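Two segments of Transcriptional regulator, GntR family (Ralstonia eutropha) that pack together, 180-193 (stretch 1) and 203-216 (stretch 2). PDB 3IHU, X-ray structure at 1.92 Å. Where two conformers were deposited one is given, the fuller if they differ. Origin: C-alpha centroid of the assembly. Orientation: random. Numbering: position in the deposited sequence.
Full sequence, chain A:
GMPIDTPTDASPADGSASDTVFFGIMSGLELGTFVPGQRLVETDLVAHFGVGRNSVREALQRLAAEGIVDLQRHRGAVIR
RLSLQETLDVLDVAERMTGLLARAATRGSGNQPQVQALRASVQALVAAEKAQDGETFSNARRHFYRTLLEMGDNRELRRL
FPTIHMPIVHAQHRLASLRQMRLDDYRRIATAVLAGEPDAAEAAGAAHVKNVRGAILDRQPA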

# COMPACT_ATOMS: atom_id res chain seq x y z
N GLN A 180 -5.22 -15.12 -0.74
CA GLN A 180 -6.60 -15.62 -0.64
C GLN A 180 -7.37 -14.80 0.40
O GLN A 180 -8.42 -14.29 0.11
N MSE A 181 -6.81 -14.68 1.61
CA MSE A 181 -7.47 -13.98 2.72
C MSE A 181 -7.62 -12.50 2.37
O MSE A 181 -8.65 -11.86 2.64
N ARG A 182 -6.57 -11.93 1.79
CA ARG A 182 -6.60 -10.50 1.49
C ARG A 182 -7.70 -10.20 0.46
O ARG A 182 -8.39 -9.22 0.56
N LEU A 183 -7.83 -11.04 -0.54
CA LEU A 183 -8.86 -10.82 -1.57
C LEU A 183 -10.27 -10.80 -0.94
O LEU A 183 -11.10 -9.92 -1.23
N ASP A 184 -10.53 -11.77 -0.07
CA ASP A 184 -11.81 -11.79 0.64
C ASP A 184 -12.01 -10.52 1.43
O ASP A 184 -13.09 -9.93 1.43
N ASP A 185 -10.95 -10.08 2.10
CA ASP A 185 -11.03 -8.83 2.82
C ASP A 185 -11.39 -7.62 1.92
O ASP A 185 -12.18 -6.72 2.31
N TYR A 186 -10.75 -7.55 0.76
CA TYR A 186 -10.97 -6.45 -0.13
C TYR A 186 -12.38 -6.50 -0.71
O TYR A 186 -12.99 -5.48 -0.95
N ARG A 187 -12.86 -7.71 -0.98
CA ARG A 187 -14.23 -7.88 -1.38
C ARG A 187 -15.19 -7.40 -0.31
O ARG A 187 -16.15 -6.76 -0.66
N ARG A 188 -14.94 -7.70 0.96
CA ARG A 188 -15.84 -7.23 2.03
C ARG A 188 -15.80 -5.69 2.14
O ARG A 188 -16.85 -5.05 2.38
N ILE A 189 -14.60 -5.10 1.99
CA ILE A 189 -14.49 -3.65 2.00
C ILE A 189 -15.38 -3.04 0.90
O ILE A 189 -16.17 -2.17 1.17
N ALA A 190 -15.21 -3.51 -0.34
CA ALA A 190 -15.97 -3.00 -1.47
C ALA A 190 -17.47 -3.11 -1.21
O ALA A 190 -18.18 -2.14 -1.34
N THR A 191 -17.91 -4.31 -0.83
CA THR A 191 -19.31 -4.53 -0.54
C THR A 191 -19.84 -3.57 0.56
O THR A 191 -20.91 -2.98 0.40
N ALA A 192 -19.04 -3.31 1.60
CA ALA A 192 -19.47 -2.42 2.69
C ALA A 192 -19.48 -0.95 2.22
O ALA A 192 -20.42 -0.16 2.48
N VAL A 193 -18.46 -0.58 1.45
CA VAL A 193 -18.38 0.77 0.94
C VAL A 193 -19.56 1.08 0.05
O VAL A 193 -20.23 2.11 0.24
N ALA A 203 -15.60 -0.62 9.74
CA ALA A 203 -15.32 -1.91 10.31
C ALA A 203 -14.70 -2.85 9.31
O ALA A 203 -13.80 -3.60 9.66
N ALA A 204 -15.18 -2.83 8.07
CA ALA A 204 -14.60 -3.70 7.07
C ALA A 204 -13.14 -3.32 6.70
O ALA A 204 -12.29 -4.19 6.47
N GLY A 205 -12.85 -2.04 6.62
CA GLY A 205 -11.47 -1.61 6.35
C GLY A 205 -10.54 -2.01 7.49
O GLY A 205 -9.47 -2.53 7.27
N ALA A 206 -10.97 -1.82 8.72
CA ALA A 206 -10.15 -2.19 9.88
C ALA A 206 -10.01 -3.71 9.98
O ALA A 206 -8.92 -4.24 10.27
N ALA A 207 -11.08 -4.43 9.66
CA ALA A 207 -11.05 -5.89 9.65
C ALA A 207 -9.90 -6.42 8.83
O ALA A 207 -9.26 -7.39 9.21
N HIS A 208 -9.64 -5.83 7.67
CA HIS A 208 -8.60 -6.34 6.80
C HIS A 208 -7.26 -6.33 7.58
O HIS A 208 -6.53 -7.32 7.64
N VAL A 209 -6.94 -5.19 8.18
CA VAL A 209 -5.65 -5.05 8.89
C VAL A 209 -5.57 -5.97 10.10
O VAL A 209 -4.52 -6.54 10.36
N LYS A 210 -6.66 -6.11 10.82
CA LYS A 210 -6.72 -7.11 11.90
C LYS A 210 -6.37 -8.52 11.41
O LYS A 210 -5.67 -9.27 12.09
N ASN A 211 -6.81 -8.87 10.21
CA ASN A 211 -6.45 -10.19 9.62
C ASN A 211 -5.01 -10.30 9.29
O ASN A 211 -4.41 -11.33 9.59
N VAL A 212 -4.43 -9.25 8.70
CA VAL A 212 -3.01 -9.22 8.46
C VAL A 212 -2.20 -9.37 9.78
O VAL A 212 -1.31 -10.20 9.87
N ARG A 213 -2.57 -8.62 10.82
CA ARG A 213 -1.89 -8.73 12.12
C ARG A 213 -1.98 -10.16 12.69
O ARG A 213 -0.98 -10.73 13.08
N GLY A 214 -3.17 -10.71 12.71
CA GLY A 214 -3.39 -12.11 13.06
C GLY A 214 -2.50 -13.08 12.32
O GLY A 214 -1.86 -13.93 12.93
N ALA A 215 -2.37 -12.94 11.00
CA ALA A 215 -1.54 -13.87 10.26
C ALA A 215 -0.07 -13.75 10.68
O ALA A 215 0.65 -14.75 10.80
N ILE A 216 0.39 -12.52 10.87
CA ILE A 216 1.80 -12.29 11.23
C ILE A 216 2.05 -12.87 12.61
O ILE A 216 3.03 -13.58 12.80

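Antiparallel helices often combine a greasy seam with a few buried polar groups that must find partners across the interface, and this pair from a GntR-family regulator illustrates the arrangement well. The two helices run at 170° to each other, their axes approach to 8.5 Å, and the contact buries 493 Å² in total.

At the N-terminal end of stretch 1, M181, a selenomethionine, points toward the partner helix. Its t, t, p rotamer lays SE 3.6 Å from N211 CB and carries CE to 4.1 Å from V212 CG2 and 4.5 Å from A215 CB, an apolar cover for this end of the contact. Q180 lies out of reach of stretch 2, and L183 points away from it; neither makes contact. R182 leaves its backbone sideways with chi1 m; its CG lies 3.9 Å from H208 CE1, at the edge of the imidazole, while its NH2 donates to Y186 OH at 3.1 Å within the same helix.

D185 is the polar centre. It points toward stretch 2 in the m rotamer, and its buried carboxylate is answered by two residues one turn apart on the facing helix. H208 ND1 donates to D185 OD2 at 3.0 Å with a nearly straight geometry, and N211 ND2 donates to the same D185 OD2 at 3.0 Å; a weak bond also joins N211 ND2 to D185 OD1 at 2.8 Å. N211 reaches in with chi1 m, whereas H208, chi1 t, sits as a knob among R182, D185, Y186 and I189.

The CA-to-CB bond of Y186 points away, yet with chi1 m the ring end swings back, placing CE1 over one face of the imidazole, 3.6 Å from H208 NE2. The two planes meet obliquely at 55°. Water extends the polar network: water 1 lies 2.9 Å from H208 NE2 and accepts a weak bond from R182 NE at 3.0 Å, while water 3 bridges H208 NE2 at 2.9 Å and Y186 OH at 2.5 Å.

R188 starts toward the partner, but its end leads away, and its NE forms a salt bridge with D184 OD2 at 2.7 Å. I189 restores the apolar seam: in its m, t rotamer CG1 lies 3.8 Å from G205 CA and CD1 lies 4.0 Å from H208 CB. Nearby, water 2 donates to D185 O at 2.7 Å and A204 O at 2.8 Å, tying the backbones together. Finally, A192 CB meets A204 CB at 3.8 Å, one turn beyond the point where I189 CA and A204 CA come within 5.1 Å of each other.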

# COMPACT_ATOMS: atom_id res chain seq x y z
CB GLN A 180 -6.62 -17.08 -0.26
CG GLN A 180 -5.92 -17.93 -1.33
CD GLN A 180 -5.90 -19.43 -1.03
OE1 GLN A 180 -4.86 -20.00 -0.66
NE2 GLN A 180 -7.02 -20.07 -1.25
CB MSE A 181 -6.63 -14.16 4.01
CG MSE A 181 -7.05 -13.33 5.24
SE MSE A 181 -5.61 -13.21 6.58
CE MSE A 181 -4.49 -11.86 5.70
CB ARG A 182 -5.22 -10.00 1.04
CG ARG A 182 -4.15 -10.15 2.16
CD ARG A 182 -2.70 -9.98 1.63
NE ARG A 182 -2.63 -8.80 0.78
CZ ARG A 182 -1.95 -8.68 -0.34
NH1 ARG A 182 -1.21 -9.68 -0.81
NH2 ARG A 182 -2.03 -7.55 -1.01
CB LEU A 183 -8.80 -11.91 -2.62
CG LEU A 183 -9.98 -11.88 -3.59
CD1 LEU A 183 -9.92 -10.60 -4.47
CD2 LEU A 183 -10.01 -13.18 -4.42
CB ASP A 184 -11.94 -12.93 1.63
CG ASP A 184 -13.36 -13.09 2.09
OD1 ASP A 184 -14.20 -13.33 1.21
OD2 ASP A 184 -13.66 -12.86 3.28
CB ASP A 185 -9.68 -8.56 3.56
CG ASP A 185 -9.43 -9.52 4.70
OD1 ASP A 185 -10.33 -10.31 5.03
OD2 ASP A 185 -8.32 -9.48 5.30
CB TYR A 186 -9.98 -6.45 -1.30
CG TYR A 186 -8.51 -6.34 -0.96
CD1 TYR A 186 -8.08 -5.54 0.08
CD2 TYR A 186 -7.56 -7.00 -1.71
CE1 TYR A 186 -6.75 -5.41 0.37
CE2 TYR A 186 -6.21 -6.87 -1.41
CZ TYR A 186 -5.82 -6.07 -0.37
OH TYR A 186 -4.49 -5.94 -0.02
CB ARG A 187 -14.51 -9.33 -1.74
CG ARG A 187 -13.77 -9.72 -2.97
CD ARG A 187 -13.85 -11.23 -3.20
NE ARG A 187 -15.03 -11.48 -3.96
CZ ARG A 187 -15.23 -12.55 -4.72
NH1 ARG A 187 -14.30 -13.52 -4.81
NH2 ARG A 187 -16.37 -12.62 -5.39
CB ARG A 188 -15.52 -7.89 3.40
CG ARG A 188 -15.79 -9.41 3.44
CD ARG A 188 -15.02 -10.19 4.56
NE ARG A 188 -15.55 -11.54 4.69
CZ ARG A 188 -16.61 -11.89 5.44
NH1 ARG A 188 -17.24 -11.01 6.21
NH2 ARG A 188 -17.04 -13.15 5.43
CB ILE A 189 -13.03 -3.13 1.85
CG1 ILE A 189 -12.20 -3.45 3.09
CG2 ILE A 189 -13.06 -1.60 1.56
CD1 ILE A 189 -10.68 -3.33 2.91
CB ALA A 190 -15.63 -3.73 -2.72
CB THR A 191 -19.55 -6.00 -0.23
OG1 THR A 191 -19.23 -6.78 -1.42
CG2 THR A 191 -21.04 -6.25 0.16
CB ALA A 192 -18.57 -2.62 3.93
CB VAL A 193 -17.06 1.02 0.22
CG1 VAL A 193 -17.12 2.32 -0.53
CG2 VAL A 193 -15.89 1.02 1.30
CB ALA A 203 -16.58 -2.53 10.94
CB ALA A 204 -15.47 -3.75 5.82
CB ALA A 206 -10.71 -1.60 11.14
CB ALA A 207 -12.44 -6.50 9.09
CB HIS A 208 -8.47 -5.46 5.55
CG HIS A 208 -7.23 -5.75 4.74
ND1 HIS A 208 -6.85 -7.02 4.41
CD2 HIS A 208 -6.27 -4.93 4.27
CE1 HIS A 208 -5.72 -6.97 3.71
NE2 HIS A 208 -5.35 -5.71 3.63
CB VAL A 209 -5.34 -3.61 9.22
CG1 VAL A 209 -3.96 -3.48 9.96
CG2 VAL A 209 -5.37 -2.78 7.93
CB LYS A 210 -8.14 -7.12 12.50
CG LYS A 210 -8.58 -5.92 13.30
CD LYS A 210 -10.05 -6.18 13.79
CE LYS A 210 -10.69 -4.95 14.31
NZ LYS A 210 -9.92 -4.54 15.47
CB ASN A 211 -7.27 -10.53 8.35
CG ASN A 211 -8.72 -10.81 8.67
OD1 ASN A 211 -9.07 -11.11 9.81
ND2 ASN A 211 -9.59 -10.72 7.66
CB VAL A 212 -2.60 -7.96 7.67
CG1 VAL A 212 -1.09 -7.86 7.52
CG2 VAL A 212 -3.33 -7.93 6.32
CB ARG A 213 -2.51 -7.77 13.15
CG ARG A 213 -1.79 -7.82 14.53
CD ARG A 213 -2.59 -7.12 15.62
NE ARG A 213 -2.61 -5.72 15.30
CZ ARG A 213 -3.63 -5.02 14.82
NH1 ARG A 213 -4.83 -5.57 14.61
NH2 ARG A 213 -3.45 -3.72 14.52
CB ALA A 215 -1.67 -13.63 8.72
CB ILE A 216 2.19 -10.78 11.17
CG1 ILE A 216 2.22 -10.34 9.72
CG2 ILE A 216 3.53 -10.54 11.85
CD1 ILE A 216 2.26 -8.87 9.45
O HOH W 1 -2.73 -6.27 2.41
O HOH W 2 -12.13 -6.59 5.05
O HOH W 3 -3.75 -4.28 1.68